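Glycosylation Associate Protein 3 (Streptococcus agalactiae serotype V, PDB 6OYC) probably assists export of glycosylated surface proteins through the accessory Sec system, acting as one member of the lectin-like Gap123 complex. Local coordinates at residues C[42-48]-C[118-124]; C[7-11]-C[25-30]; C[64-70]-C[109-115]. All blocks are in the same frame, centred on the assembly; numbering follows the deposited sequence.

Contact 1 of 3, residues C[42-48]-C[118-124]; sequences NLYTWSS and TYTISLI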
loop_
_atom_site.group_PDB
_atom_site.type_symbol
_atom_site.label_atom_id
_atom_site.label_comp_id
_atom_site.label_asym_id
_atom_site.label_seq_id
_atom_site.Cartn_x
_atom_site.Cartn_y
_atom_site.Cartn_z
ATOM N N ASN C 42 -18.783 -11.591 13.271
ATOM C CA ASN C 42 -18.322 -11.336 11.914
ATOM C C ASN C 42 -18.063 -9.837 11.850
ATOM O O ASN C 42 -19.000 -9.043 11.789
ATOM C CB ASN C 42 -19.363 -11.792 10.899
ATOM C CG ASN C 42 -18.823 -11.834 9.484
ATOM O OD1 ASN C 42 -18.629 -12.902 8.906
ATOM N ND2 ASN C 42 -18.578 -10.662 8.918
ATOM N N LEU C 43 -16.784 -9.442 11.920
ATOM C CA LEU C 43 -16.449 -8.022 12.012
ATOM C C LEU C 43 -16.521 -7.332 10.666
ATOM O O LEU C 43 -16.799 -6.128 10.607
ATOM C CB LEU C 43 -15.043 -7.827 12.578
ATOM C CG LEU C 43 -14.747 -8.397 13.960
ATOM C CD1 LEU C 43 -13.254 -8.640 14.096
ATOM C CD2 LEU C 43 -15.255 -7.456 15.062
ATOM N N TYR C 44 -16.255 -8.070 9.589
ATOM C CA TYR C 44 -16.207 -7.475 8.267
ATOM C C TYR C 44 -16.156 -8.585 7.231
ATOM O O TYR C 44 -15.508 -9.613 7.449
ATOM C CB TYR C 44 -14.991 -6.540 8.123
ATOM C CG TYR C 44 -15.095 -5.732 6.868
ATOM C CD1 TYR C 44 -15.975 -4.660 6.786
ATOM C CD2 TYR C 44 -14.369 -6.081 5.732
ATOM C CE1 TYR C 44 -16.112 -3.940 5.618
ATOM C CE2 TYR C 44 -14.486 -5.352 4.558
ATOM C CZ TYR C 44 -15.358 -4.278 4.509
ATOM O OH TYR C 44 -15.504 -3.560 3.346
ATOM N N THR C 45 -16.820 -8.362 6.098
ATOM C CA THR C 45 -16.830 -9.326 5.004
ATOM C C THR C 45 -16.546 -8.620 3.684
ATOM O O THR C 45 -17.219 -7.643 3.338
ATOM C CB THR C 45 -18.169 -10.076 4.925
ATOM O OG1 THR C 45 -18.296 -10.928 6.068
ATOM C CG2 THR C 45 -18.224 -10.962 3.670
ATOM N N TRP C 46 -15.552 -9.128 2.962
ATOM C CA TRP C 46 -15.230 -8.753 1.593
ATOM C C TRP C 46 -15.889 -9.723 0.615
ATOM O O TRP C 46 -16.104 -10.896 0.928
ATOM C CB TRP C 46 -13.718 -8.781 1.369
ATOM C CG TRP C 46 -12.917 -7.846 2.210
ATOM C CD1 TRP C 46 -12.521 -6.587 1.873
ATOM C CD2 TRP C 46 -12.365 -8.109 3.510
ATOM N NE1 TRP C 46 -11.771 -6.037 2.887
ATOM C CE2 TRP C 46 -11.652 -6.952 3.900
ATOM C CE3 TRP C 46 -12.414 -9.199 4.384
ATOM C CZ2 TRP C 46 -10.993 -6.855 5.131
ATOM C CZ3 TRP C 46 -11.750 -9.105 5.602
ATOM C CH2 TRP C 46 -11.053 -7.941 5.965
ATOM N N SER C 47 -16.164 -9.247 -0.599
ATOM C CA SER C 47 -16.900 -10.082 -1.542
ATOM C C SER C 47 -16.328 -9.975 -2.954
ATOM O O SER C 47 -15.862 -8.913 -3.379
ATOM C CB SER C 47 -18.398 -9.714 -1.558
ATOM O OG SER C 47 -19.062 -10.528 -2.511
ATOM N N SER C 48 -16.399 -11.091 -3.686
ATOM C CA SER C 48 -15.929 -11.176 -5.064
ATOM C C SER C 48 -16.984 -10.768 -6.091
ATOM O O SER C 48 -16.678 -10.735 -7.291
ATOM C CB SER C 48 -15.422 -12.602 -5.376
ATOM O OG SER C 48 -16.431 -13.488 -5.841
ATOM N N THR C 118 -18.697 -17.633 -6.630
ATOM C CA THR C 118 -18.169 -16.453 -5.957
ATOM C C THR C 118 -17.519 -16.863 -4.639
ATOM O O THR C 118 -17.571 -18.028 -4.229
ATOM C CB THR C 118 -19.267 -15.410 -5.684
ATOM O OG1 THR C 118 -20.187 -15.935 -4.722
ATOM C CG2 THR C 118 -20.005 -15.061 -6.963
ATOM N N TYR C 119 -16.918 -15.893 -3.953
ATOM C CA TYR C 119 -16.379 -16.179 -2.629
ATOM C C TYR C 119 -16.387 -14.910 -1.785
ATOM O O TYR C 119 -16.480 -13.793 -2.294
ATOM C CB TYR C 119 -14.964 -16.802 -2.708
ATOM C CG TYR C 119 -13.854 -15.877 -3.191
ATOM C CD1 TYR C 119 -13.740 -15.518 -4.538
ATOM C CD2 TYR C 119 -12.918 -15.353 -2.295
ATOM C CE1 TYR C 119 -12.730 -14.669 -4.973
ATOM C CE2 TYR C 119 -11.893 -14.499 -2.725
ATOM C CZ TYR C 119 -11.805 -14.164 -4.062
ATOM O OH TYR C 119 -10.800 -13.328 -4.487
ATOM N N THR C 120 -16.327 -15.099 -0.480
ATOM C CA THR C 120 -16.235 -14.000 0.465
ATOM C C THR C 120 -15.080 -14.277 1.408
ATOM O O THR C 120 -14.674 -15.421 1.598
ATOM C CB THR C 120 -17.511 -13.836 1.301
ATOM O OG1 THR C 120 -17.670 -15.000 2.114
ATOM C CG2 THR C 120 -18.759 -13.633 0.415
ATOM N N ILE C 121 -14.570 -13.225 2.035
ATOM C CA ILE C 121 -13.581 -13.372 3.097
ATOM C C ILE C 121 -14.070 -12.565 4.283
ATOM O O ILE C 121 -14.457 -11.406 4.122
ATOM C CB ILE C 121 -12.179 -12.914 2.653
ATOM C CG1 ILE C 121 -11.712 -13.735 1.445
ATOM C CG2 ILE C 121 -11.221 -13.061 3.788
ATOM C CD1 ILE C 121 -10.419 -13.227 0.790
ATOM N N SER C 122 -14.071 -13.179 5.466
ATOM C CA SER C 122 -14.609 -12.564 6.671
ATOM C C SER C 122 -13.563 -12.537 7.771
ATOM O O SER C 122 -12.912 -13.550 8.047
ATOM C CB SER C 122 -15.849 -13.309 7.166
ATOM O OG SER C 122 -16.932 -13.099 6.295
ATOM N N LEU C 123 -13.403 -11.370 8.384
ATOM C CA LEU C 123 -12.656 -11.232 9.625
ATOM C C LEU C 123 -13.567 -11.635 10.774
ATOM O O LEU C 123 -14.685 -11.120 10.894
ATOM C CB LEU C 123 -12.205 -9.786 9.797
ATOM C CG LEU C 123 -10.904 -9.399 10.481
ATOM C CD1 LEU C 123 -9.722 -9.999 9.727
ATOM C CD2 LEU C 123 -10.799 -7.858 10.530
ATOM N N ILE C 124 -13.112 -12.562 11.608
ATOM C CA ILE C 124 -13.939 -13.076 12.693
ATOM C C ILE C 124 -13.212 -12.898 14.022
ATOM O O ILE C 124 -12.064 -13.331 14.176
ATOM C CB ILE C 124 -14.330 -14.541 12.458
ATOM C CG1 ILE C 124 -15.066 -14.660 11.125
ATOM C CG2 ILE C 124 -15.209 -15.028 13.588
ATOM C CD1 ILE C 124 -15.539 -16.041 10.804
#
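Segments 42-48 and 118-124 pair as antiparallel strands whose axes meet at 161°, with a beta bulge in which L43 and Y44 face L123: L123 O takes the N-H of L43 at 2.9 Å, while L123 N gives to Y44 O. On the sheet face of N42, T45 and S122, short polar side chains link the strands. N42 ND2 donates to T45 OG1 (2.9 Å), and T45 OG1 shares a 2.6 Å hydrogen bond with S122 OG. The face of Y44, W46, I121 and L123 is mainly aromatic and aliphatic. The flat indole of W46 brings CE3 edge-on, 3.0 Å from I121 O, and packs the same edge on I121 CG2. At the far end S48 OG sits between its own N and C (chi1 88°) and accepts from Y119 N at 3.1 Å; a short hydroxyl side chain reaches the backbone, and S48 CB packs 3.4 Å from Y119 CE1. Strand 41-47 is outermost in its four-stranded sheet, and strand 118-125 has 84-91 on its other side. I121 and L123 pack on L72 and L74 of strand 69-78 in the facing sheet, I121 and W46 touch L136 of strand 130-140, and W46 NE1 bonds to Y8 O.

Contact 2 of 3, residues C[7-11]-C[25-30]; sequences IYWDD and FLGKSV
W9 packs on V30: CG1 of the valine stands over the six-membered ring of the indole, 3.8 Å from its centroid, while the other branch, V30 CG2, reaches W9 CB at 3.6 Å. A beta-branched side chain suits this place because its two methyls can cover the ring and its root at once. W9 CG is anti to the backbone N (chi1 180°), which turns the indole toward V30 and F25. F25 approaches the same tryptophan differently, turning its edge to the face of the five-membered ring in a T-shaped pair with planes at 86°. D11 CB lies over one face of the F25 ring, 3.6 Å from the ring centroid; V30 CG1 lies over the opposite face, so the phenyl is held between an aspartate methylene and a valine methyl.

Further along, the aliphatic part of K28 crosses Y8, with K28 CD over the ring 4.2 Å from its centroid. A bend at chi3 (-81°) carries K28 NZ past the ring to a salt bridge with D201, and Y8 OH bonds to K172 NZ. The Y8-K28 pair thus also links the beta-rich part of the chain to the part built on the parallel sheet. Backbone polarity is met through a water, which accepts from W9 N at 2.8 Å and donates to K28 O. W9 also touches F131 and F133 of strand 130-140.

The hairpin turn sets F25, K28 and V30 relative to one another. S29 N donates to L26 O, with a weak return bond from L26 N to S29 O, and G27 takes the positive phi that the first corner of a type II' turn demands. Strands 22-26 and 29-33 thus form a tight two-residue beta hairpin, against which the loop after strand 4-7 packs through Y8, W9 and D11.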
loop_
_atom_site.group_PDB
_atom_site.type_symbol
_atom_site.label_atom_id
_atom_site.label_comp_id
_atom_site.label_asym_id
_atom_site.label_seq_id
_atom_site.Cartn_x
_atom_site.Cartn_y
_atom_site.Cartn_z
ATOM N N ILE C 7 -6.041 -5.926 0.635
ATOM C CA ILE C 7 -7.458 -5.885 0.935
ATOM C C ILE C 7 -7.630 -5.255 2.312
ATOM O O ILE C 7 -7.051 -5.735 3.296
ATOM C CB ILE C 7 -8.055 -7.305 0.874
ATOM C CG1 ILE C 7 -8.131 -7.783 -0.574
ATOM C CG2 ILE C 7 -9.387 -7.359 1.467
ATOM C CD1 ILE C 7 -7.921 -9.315 -0.702
ATOM N N TYR C 8 -8.433 -4.194 2.379
ATOM C CA TYR C 8 -8.502 -3.311 3.531
ATOM C C TYR C 8 -9.901 -3.306 4.137
ATOM O O TYR C 8 -10.905 -3.503 3.441
ATOM C CB TYR C 8 -8.098 -1.882 3.127
ATOM C CG TYR C 8 -6.668 -1.799 2.657
ATOM C CD1 TYR C 8 -5.632 -1.599 3.557
ATOM C CD2 TYR C 8 -6.349 -1.943 1.316
ATOM C CE1 TYR C 8 -4.311 -1.535 3.130
ATOM C CE2 TYR C 8 -5.045 -1.879 0.881
ATOM C CZ TYR C 8 -4.029 -1.679 1.786
ATOM O OH TYR C 8 -2.722 -1.619 1.339
ATOM N N TRP C 9 -9.958 -3.070 5.445
ATOM C CA TRP C 9 -11.229 -3.005 6.164
ATOM C C TRP C 9 -11.865 -1.634 5.945
ATOM O O TRP C 9 -11.302 -0.607 6.340
ATOM C CB TRP C 9 -11.003 -3.288 7.650
ATOM C CG TRP C 9 -12.219 -3.263 8.534
ATOM C CD1 TRP C 9 -13.464 -2.780 8.226
ATOM C CD2 TRP C 9 -12.303 -3.735 9.882
ATOM N NE1 TRP C 9 -14.305 -2.921 9.297
ATOM C CE2 TRP C 9 -13.622 -3.512 10.324
ATOM C CE3 TRP C 9 -11.390 -4.325 10.762
ATOM C CZ2 TRP C 9 -14.054 -3.853 11.603
ATOM C CZ3 TRP C 9 -11.823 -4.664 12.037
ATOM C CH2 TRP C 9 -13.143 -4.422 12.443
ATOM N N ASP C 10 -13.034 -1.625 5.311
ATOM C CA ASP C 10 -13.822 -0.420 5.096
ATOM C C ASP C 10 -14.932 -0.296 6.147
ATOM O O ASP C 10 -15.448 -1.294 6.651
ATOM C CB ASP C 10 -14.410 -0.442 3.694
ATOM C CG ASP C 10 -14.698 0.917 3.186
ATOM O OD1 ASP C 10 -15.781 1.444 3.507
ATOM O OD2 ASP C 10 -13.835 1.467 2.475
ATOM N N ASP C 11 -15.306 0.941 6.483
ATOM C CA ASP C 11 -16.271 1.126 7.568
ATOM C C ASP C 11 -17.722 1.031 7.123
ATOM O O ASP C 11 -18.617 1.071 7.989
ATOM C CB ASP C 11 -16.069 2.472 8.261
ATOM C CG ASP C 11 -15.908 3.596 7.290
ATOM O OD1 ASP C 11 -15.651 3.302 6.100
ATOM O OD2 ASP C 11 -16.056 4.763 7.720
ATOM N N PHE C 25 -10.698 4.271 12.707
ATOM C CA PHE C 25 -10.113 4.111 11.374
ATOM C C PHE C 25 -8.940 5.068 11.261
ATOM O O PHE C 25 -9.108 6.244 10.930
ATOM C CB PHE C 25 -11.158 4.323 10.281
ATOM C CG PHE C 25 -12.172 3.231 10.253
ATOM C CD1 PHE C 25 -13.200 3.202 11.195
ATOM C CD2 PHE C 25 -12.051 2.177 9.361
ATOM C CE1 PHE C 25 -14.118 2.165 11.219
ATOM C CE2 PHE C 25 -12.965 1.140 9.374
ATOM C CZ PHE C 25 -13.993 1.124 10.310
ATOM N N LEU C 26 -7.755 4.547 11.565
ATOM C CA LEU C 26 -6.499 5.286 11.531
ATOM C C LEU C 26 -5.811 4.999 10.203
ATOM O O LEU C 26 -5.171 3.954 10.035
ATOM C CB LEU C 26 -5.610 4.880 12.699
ATOM C CG LEU C 26 -6.160 5.349 14.038
ATOM C CD1 LEU C 26 -5.498 4.613 15.192
ATOM C CD2 LEU C 26 -6.001 6.866 14.173
ATOM N N GLY C 27 -5.926 5.940 9.271
ATOM C CA GLY C 27 -5.330 5.783 7.964
ATOM C C GLY C 27 -6.014 4.689 7.182
ATOM O O GLY C 27 -7.219 4.757 6.933
ATOM N N LYS C 28 -5.269 3.657 6.813
ATOM C CA LYS C 28 -5.867 2.483 6.199
ATOM C C LYS C 28 -6.157 1.381 7.205
ATOM O O LYS C 28 -6.839 0.416 6.859
ATOM C CB LYS C 28 -4.952 1.956 5.081
ATOM C CG LYS C 28 -4.952 2.878 3.846
ATOM C CD LYS C 28 -4.194 2.302 2.653
ATOM C CE LYS C 28 -2.686 2.528 2.799
ATOM N NZ LYS C 28 -1.945 2.191 1.547
ATOM N N SER C 29 -5.684 1.509 8.438
ATOM C CA SER C 29 -5.808 0.466 9.441
ATOM C C SER C 29 -6.991 0.736 10.369
ATOM O O SER C 29 -7.558 1.831 10.398
ATOM C CB SER C 29 -4.516 0.359 10.246
ATOM O OG SER C 29 -3.430 0.151 9.375
ATOM N N VAL C 30 -7.364 -0.297 11.129
ATOM C CA VAL C 30 -8.519 -0.245 12.018
ATOM C C VAL C 30 -8.092 -0.695 13.413
ATOM O O VAL C 30 -7.542 -1.792 13.578
ATOM C CB VAL C 30 -9.683 -1.108 11.497
ATOM C CG1 VAL C 30 -10.918 -0.899 12.347
ATOM C CG2 VAL C 30 -9.972 -0.775 10.041
HETATM O O HOH W 1 -7.757 -2.206 6.928
#

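Contact 3 of 3, residues C[64-70]-C[109-115]; sequences LRKGTRY and IFIYPKE
An antiparallel strand pair, 69-78 with 107-111, ends here: Y70 and F110 form a hydrogen-bonded pair, and beyond them R65 to T68 turn over the residues after F110. Y70 N gives to F110 O at 2.8 Å and F110 N returns a bond to Y70 O. Pairing persists beyond, with Y112 N donating to T68 O and G67 N to Y112 O in a nearly straight bond of 2.7 Å.

That last donor lies in a type II beta turn, closed by T68 N bonding to R65 O. G67 holds its third position with positive phi, where a CB would jam against the carbonyl O of K66, so glycine fits. The pair belongs to a beta sandwich, consistent with the galactose-binding-like clan of this family, and Y70 and F110 face its interior, both touching L138. R69 and I111 point to the exposed side.

L64 wedges between two tyrosines: its CB lies 3.7 Å from the centroid of the Y112 ring, over the face, and its CD2 stands 3.5 Å above a face of the Y70 ring. Y112 CG, anti to its backbone N (chi1 -172°), brings the ring beneath L64. F110 lays its ring beside the Y70 CB methylene, CZ 3.7 Å away, an off-centre CH-pi contact with the rings oblique. Long and flexible, K66 follows the 113-115 backbone so that NZ donates to K114 O at 2.7 Å and also to A116 O. Tyrosine suits both sites, giving L64 a ring and polar groups a hydroxyl: Y70 OH accepts R65 N at 2.8 Å, and one water bonds both L64 N and Y112 OH.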
loop_
_atom_site.group_PDB
_atom_site.type_symbol
_atom_site.label_atom_id
_atom_site.label_comp_id
_atom_site.label_asym_id
_atom_site.label_seq_id
_atom_site.Cartn_x
_atom_site.Cartn_y
_atom_site.Cartn_z
ATOM N N LEU C 64 -10.967 -15.194 -9.323
ATOM C CA LEU C 64 -9.972 -16.250 -9.190
ATOM C C LEU C 64 -10.247 -17.362 -10.198
ATOM O O LEU C 64 -11.337 -17.454 -10.773
ATOM C CB LEU C 64 -9.959 -16.811 -7.759
ATOM C CG LEU C 64 -9.679 -15.797 -6.635
ATOM C CD1 LEU C 64 -9.574 -16.483 -5.268
ATOM C CD2 LEU C 64 -8.414 -14.970 -6.918
ATOM N N ARG C 65 -9.248 -18.207 -10.422
ATOM C CA ARG C 65 -9.354 -19.289 -11.402
ATOM C C ARG C 65 -9.499 -20.640 -10.696
ATOM O O ARG C 65 -8.689 -20.984 -9.825
ATOM C CB ARG C 65 -8.138 -19.315 -12.344
ATOM C CG ARG C 65 -7.698 -17.945 -12.911
ATOM C CD ARG C 65 -8.876 -17.210 -13.502
ATOM N NE ARG C 65 -8.512 -16.219 -14.518
ATOM C CZ ARG C 65 -8.463 -14.897 -14.323
ATOM N NH1 ARG C 65 -8.733 -14.351 -13.118
ATOM N NH2 ARG C 65 -8.132 -14.114 -15.352
ATOM N N LYS C 66 -10.516 -21.411 -11.095
ATOM C CA LYS C 66 -10.755 -22.714 -10.486
ATOM C C LYS C 66 -9.550 -23.621 -10.672
ATOM O O LYS C 66 -9.067 -23.814 -11.790
ATOM C CB LYS C 66 -11.992 -23.374 -11.092
ATOM C CG LYS C 66 -13.318 -22.601 -10.918
ATOM C CD LYS C 66 -14.376 -23.188 -11.854
ATOM C CE LYS C 66 -15.636 -22.354 -11.911
ATOM N NZ LYS C 66 -16.720 -23.033 -11.192
ATOM N N GLY C 67 -9.051 -24.171 -9.567
ATOM C CA GLY C 67 -7.899 -25.045 -9.612
ATOM C C GLY C 67 -6.557 -24.367 -9.421
ATOM O O GLY C 67 -5.549 -25.066 -9.308
ATOM N N THR C 68 -6.506 -23.039 -9.377
ATOM C CA THR C 68 -5.261 -22.329 -9.107
ATOM C C THR C 68 -5.039 -22.232 -7.598
ATOM O O THR C 68 -5.993 -22.235 -6.810
ATOM C CB THR C 68 -5.309 -20.944 -9.771
ATOM O OG1 THR C 68 -5.279 -21.125 -11.190
ATOM C CG2 THR C 68 -4.148 -20.006 -9.343
ATOM N N ARG C 69 -3.767 -22.215 -7.196
ATOM C CA ARG C 69 -3.399 -22.057 -5.793
ATOM C C ARG C 69 -3.265 -20.582 -5.452
ATOM O O ARG C 69 -2.694 -19.812 -6.219
ATOM C CB ARG C 69 -2.068 -22.741 -5.485
ATOM C CG ARG C 69 -2.035 -24.246 -5.638
ATOM C CD ARG C 69 -0.714 -24.843 -5.095
ATOM N NE ARG C 69 0.477 -24.266 -5.728
ATOM C CZ ARG C 69 0.942 -24.632 -6.919
ATOM N NH1 ARG C 69 0.318 -25.579 -7.609
ATOM N NH2 ARG C 69 2.030 -24.059 -7.423
ATOM N N TYR C 70 -3.746 -20.200 -4.276
ATOM C CA TYR C 70 -3.571 -18.843 -3.801
ATOM C C TYR C 70 -3.103 -18.836 -2.351
ATOM O O TYR C 70 -3.362 -19.761 -1.574
ATOM C CB TYR C 70 -4.861 -18.027 -3.942
ATOM C CG TYR C 70 -5.346 -17.907 -5.366
ATOM C CD1 TYR C 70 -4.958 -16.839 -6.176
ATOM C CD2 TYR C 70 -6.212 -18.863 -5.905
ATOM C CE1 TYR C 70 -5.423 -16.729 -7.492
ATOM C CE2 TYR C 70 -6.680 -18.761 -7.208
ATOM C CZ TYR C 70 -6.285 -17.695 -7.993
ATOM O OH TYR C 70 -6.754 -17.621 -9.281
ATOM N N ILE C 109 -2.481 -21.420 2.124
ATOM C CA ILE C 109 -2.549 -21.627 0.694
ATOM C C ILE C 109 -3.733 -22.537 0.437
ATOM O O ILE C 109 -3.872 -23.579 1.087
ATOM C CB ILE C 109 -1.244 -22.219 0.142
ATOM C CG1 ILE C 109 -0.102 -21.229 0.377
ATOM C CG2 ILE C 109 -1.387 -22.526 -1.351
ATOM C CD1 ILE C 109 1.216 -21.651 -0.242
ATOM N N PHE C 110 -4.593 -22.136 -0.485
ATOM C CA PHE C 110 -5.775 -22.911 -0.811
ATOM C C PHE C 110 -5.889 -22.972 -2.322
ATOM O O PHE C 110 -5.326 -22.137 -3.035
ATOM C CB PHE C 110 -7.036 -22.279 -0.218
ATOM C CG PHE C 110 -7.376 -20.928 -0.826
ATOM C CD1 PHE C 110 -6.794 -19.766 -0.330
ATOM C CD2 PHE C 110 -8.256 -20.828 -1.899
ATOM C CE1 PHE C 110 -7.089 -18.524 -0.882
ATOM C CE2 PHE C 110 -8.555 -19.595 -2.463
ATOM C CZ PHE C 110 -7.968 -18.435 -1.956
ATOM N N ILE C 111 -6.640 -23.959 -2.804
ATOM C CA ILE C 111 -7.028 -24.031 -4.207
ATOM C C ILE C 111 -8.428 -23.454 -4.352
ATOM O O ILE C 111 -9.339 -23.838 -3.616
ATOM C CB ILE C 111 -6.962 -25.475 -4.725
ATOM C CG1 ILE C 111 -5.510 -25.828 -5.066
ATOM C CG2 ILE C 111 -7.860 -25.641 -5.931
ATOM C CD1 ILE C 111 -5.208 -27.280 -4.882
ATOM N N TYR C 112 -8.595 -22.510 -5.267
ATOM C CA TYR C 112 -9.928 -22.014 -5.568
ATOM C C TYR C 112 -10.732 -23.163 -6.165
ATOM O O TYR C 112 -10.369 -23.661 -7.238
ATOM C CB TYR C 112 -9.863 -20.835 -6.533
ATOM C CG TYR C 112 -11.183 -20.124 -6.751
ATOM C CD1 TYR C 112 -11.831 -19.453 -5.699
ATOM C CD2 TYR C 112 -11.776 -20.097 -8.019
ATOM C CE1 TYR C 112 -13.047 -18.781 -5.916
ATOM C CE2 TYR C 112 -12.982 -19.422 -8.245
ATOM C CZ TYR C 112 -13.617 -18.770 -7.192
ATOM O OH TYR C 112 -14.818 -18.124 -7.431
ATOM N N PRO C 113 -11.793 -23.624 -5.508
ATOM C CA PRO C 113 -12.381 -24.921 -5.858
ATOM C C PRO C 113 -13.274 -24.858 -7.090
ATOM O O PRO C 113 -13.761 -23.798 -7.482
ATOM C CB PRO C 113 -13.190 -25.278 -4.612
ATOM C CG PRO C 113 -13.562 -23.969 -4.039
ATOM C CD PRO C 113 -12.399 -23.054 -4.294
ATOM N N LYS C 114 -13.508 -26.052 -7.672
ATOM C CA LYS C 114 -14.230 -26.179 -8.939
ATOM C C LYS C 114 -15.684 -25.744 -8.837
ATOM O O LYS C 114 -16.257 -25.296 -9.831
ATOM C CB LYS C 114 -14.198 -27.617 -9.461
ATOM C CG LYS C 114 -12.982 -28.048 -10.288
ATOM C CD LYS C 114 -11.660 -27.672 -9.652
ATOM C CE LYS C 114 -11.291 -28.761 -8.666
ATOM N NZ LYS C 114 -9.938 -28.611 -8.099
ATOM N N GLU C 115 -16.305 -25.899 -7.675
ATOM C CA GLU C 115 -17.708 -25.537 -7.487
ATOM C C GLU C 115 -17.904 -24.070 -7.115
ATOM O O GLU C 115 -19.049 -23.610 -7.026
ATOM C CB GLU C 115 -18.335 -26.422 -6.407
ATOM C CG GLU C 115 -18.551 -27.849 -6.862
ATOM C CD GLU C 115 -19.417 -27.935 -8.098
ATOM O OE1 GLU C 115 -20.461 -27.256 -8.156
ATOM O OE2 GLU C 115 -19.050 -28.678 -9.023
HETATM O O HOH W 2 -13.629 -15.486 -8.076
#

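Overall arrangement
All three contacts belong to the beta sandwich, but at different depths. Contact 1 pairs two strands of the four-stranded sheet and has no exposed residue; contacts 2 and 3 involve strands of the other sheet and include exposed residues. Contact 3 is nested within the chain loop closed by contact 1, and the two touch where Y119 meets L64 and Y112. Contact 2 meets contact 1 toward the opposite end of the strand pair, where W9 packs on Y44. Contacts 2 and 3 do not touch, their centres about 27 Å apart. Contacts 1 and 3 rest on direct backbone pairing, whereas contact 2 relies on aromatic and CH-pi packing plus a bridging water.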